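PDB 3AF5: transcription termination factor FttA from Pyrococcus horikoshii, which probably terminates archaeal transcription by cleaving nascent RNA at the exit channel of RNA polymerase, as a zinc-dependent endo- and exonuclease of the metallo-beta-lactamase superfamily. Local coordinates for residues N361-G366 with P384-L389. Sequence-based numbering, arbitrary orientation.
Sequences NIAITG and PRLETL. With ZN (zinc ion), chain M.
Asn-361 O accepts two backbone N-H groups from consecutive residues. Thr-388 N lies 2.8 Å from Asn-361 O, and the bond is nearly straight, with 175° at the hydrogen. Glu-387 N reaches Asn-361 O at 3.0 Å, more bent at 142° and tilted from the carbonyl plane. Both donors stand where the incoming loop turns into strand 388-392. Two residues after Asn-361, Ala-363 N gives its hydrogen to Thr-388 O at 2.8 Å. This starts a parallel pairing of Ile-362 with Thr-388 and of Ala-363 with Leu-389.

The two faces of the pair differ. On one, Ile-362 and Thr-388 lie side by side, and Ile-362 CG2 is 4.2 Å from Thr-388 CB. On the other, Ala-363 CB meets two leucine methyls, Leu-386 CD1 at 3.4 Å and Leu-389 CD1 at 3.7 Å. Leu-386 starts out pointing away from strand 362-364. Its CG is anti to the backbone N (chi1 175°), and the CD1 branch comes back to the alanine methyl.

The Glu-387 chain is extended beyond CG, and its OE1 binds a zinc ion at 2.0 Å. Glu-612 also binds this ion, which is separate from the two zinc ions of the nuclease site. Thr-388 OG1 is hydrogen-bonded to Arg-613, at the start of the next parallel strand, 613-617. Strand 349-355 flanks strand 362-364 antiparallel on its other edge. The contact therefore lies inside a mixed sheet of the metallo-beta-lactamase fold, where antiparallel pairing gives way to parallel.

The shared acceptor probably helps set where strand 388-392 begins beside strand 362-364. A buried carbonyl is satisfied twice there, while the neighbouring carboxylate is held by metal, whose positive charge probably offsets its own.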
loop_
_atom_site.group_PDB
_atom_site.type_symbol
_atom_site.label_atom_id
_atom_site.label_comp_id
_atom_site.label_asym_id
_atom_site.label_seq_id
_atom_site.Cartn_x
_atom_site.Cartn_y
_atom_site.Cartn_z
ATOM N N ASN A 361 2.393 -11.434 21.118
ATOM C CA ASN A 361 2.068 -10.607 19.956
ATOM C C ASN A 361 3.263 -10.013 19.216
ATOM O O ASN A 361 4.290 -9.662 19.817
ATOM C CB ASN A 361 1.124 -9.485 20.370
ATOM C CG ASN A 361 -0.247 -9.999 20.717
ATOM O OD1 ASN A 361 -1.128 -9.235 21.118
ATOM N ND2 ASN A 361 -0.441 -11.312 20.556
ATOM N N ILE A 362 3.101 -9.890 17.901
ATOM C CA ILE A 362 4.147 -9.364 17.038
ATOM C C ILE A 362 3.692 -8.133 16.270
ATOM O O ILE A 362 2.584 -8.095 15.729
ATOM C CB ILE A 362 4.564 -10.409 15.986
ATOM C CG1 ILE A 362 4.645 -11.789 16.631
ATOM C CG2 ILE A 362 5.903 -10.026 15.369
ATOM C CD1 ILE A 362 4.991 -12.904 15.652
ATOM N N ALA A 363 4.550 -7.126 16.219
ATOM C CA ALA A 363 4.254 -5.921 15.459
ATOM C C ALA A 363 5.317 -5.835 14.365
ATOM O O ALA A 363 6.516 -5.827 14.651
ATOM C CB ALA A 363 4.317 -4.695 16.349
ATOM N N ILE A 364 4.872 -5.809 13.113
ATOM C CA ILE A 364 5.785 -5.714 11.981
ATOM C C ILE A 364 5.631 -4.335 11.359
ATOM O O ILE A 364 4.602 -3.989 10.778
ATOM C CB ILE A 364 5.499 -6.805 10.939
ATOM C CG1 ILE A 364 5.526 -8.170 11.627
ATOM C CG2 ILE A 364 6.524 -6.731 9.811
ATOM C CD1 ILE A 364 5.176 -9.326 10.732
ATOM N N THR A 365 6.690 -3.561 11.505
ATOM C CA THR A 365 6.783 -2.187 11.056
ATOM C C THR A 365 6.689 -1.872 9.551
ATOM O O THR A 365 6.093 -0.863 9.165
ATOM C CB THR A 365 8.099 -1.605 11.641
ATOM O OG1 THR A 365 7.812 -0.408 12.360
ATOM C CG2 THR A 365 9.114 -1.326 10.582
ATOM N N GLY A 366 7.247 -2.733 8.696
ATOM C CA GLY A 366 7.255 -2.424 7.274
ATOM C C GLY A 366 8.138 -1.182 7.219
ATOM O O GLY A 366 9.083 -1.058 7.998
ATOM N N PRO A 384 -2.025 -2.517 21.756
ATOM C CA PRO A 384 -2.689 -3.116 22.913
ATOM C C PRO A 384 -1.659 -3.928 23.714
ATOM O O PRO A 384 -1.202 -3.489 24.778
ATOM C CB PRO A 384 -3.773 -3.988 22.276
ATOM C CG PRO A 384 -3.164 -4.379 20.952
ATOM C CD PRO A 384 -2.549 -3.073 20.493
ATOM N N ARG A 385 -1.296 -5.100 23.194
ATOM C CA ARG A 385 -0.323 -5.983 23.833
ATOM C C ARG A 385 0.786 -6.234 22.814
ATOM O O ARG A 385 0.517 -6.366 21.622
ATOM C CB ARG A 385 -0.999 -7.294 24.253
ATOM C CG ARG A 385 -1.277 -7.380 25.754
ATOM C CD ARG A 385 -2.620 -8.034 26.083
ATOM N NE ARG A 385 -2.673 -9.464 25.775
ATOM C CZ ARG A 385 -3.740 -10.237 25.977
ATOM N NH1 ARG A 385 -3.705 -11.526 25.670
ATOM N NH2 ARG A 385 -4.849 -9.723 26.493
ATOM N N LEU A 386 2.032 -6.307 23.264
ATOM C CA LEU A 386 3.124 -6.490 22.324
ATOM C C LEU A 386 4.391 -7.118 22.887
ATOM O O LEU A 386 5.048 -6.537 23.735
ATOM C CB LEU A 386 3.484 -5.131 21.716
ATOM C CG LEU A 386 4.695 -5.087 20.779
ATOM C CD1 LEU A 386 4.382 -5.935 19.564
ATOM C CD2 LEU A 386 5.025 -3.651 20.375
ATOM N N GLU A 387 4.753 -8.292 22.389
ATOM C CA GLU A 387 5.972 -8.947 22.844
ATOM C C GLU A 387 7.142 -8.709 21.876
ATOM O O GLU A 387 8.211 -8.267 22.298
ATOM C CB GLU A 387 5.745 -10.459 23.032
ATOM C CG GLU A 387 7.031 -11.255 23.247
ATOM C CD GLU A 387 6.793 -12.751 23.518
ATOM O OE1 GLU A 387 6.704 -13.148 24.705
ATOM O OE2 GLU A 387 6.689 -13.535 22.544
ATOM N N THR A 388 6.928 -8.963 20.586
ATOM C CA THR A 388 7.994 -8.822 19.590
ATOM C C THR A 388 7.816 -7.736 18.528
ATOM O O THR A 388 6.808 -7.692 17.824
ATOM C CB THR A 388 8.207 -10.158 18.846
ATOM O OG1 THR A 388 8.507 -11.194 19.796
ATOM C CG2 THR A 388 9.345 -10.035 17.827
ATOM N N LEU A 389 8.819 -6.877 18.395
ATOM C CA LEU A 389 8.777 -5.812 17.403
ATOM C C LEU A 389 9.786 -6.036 16.278
ATOM O O LEU A 389 10.991 -6.098 16.525
ATOM C CB LEU A 389 9.075 -4.463 18.050
ATOM C CG LEU A 389 9.068 -3.275 17.081
ATOM C CD1 LEU A 389 7.642 -3.039 16.572
ATOM C CD2 LEU A 389 9.597 -2.023 17.789
HETATM ZN ZN ZN M . 7.249 -13.154 26.653
#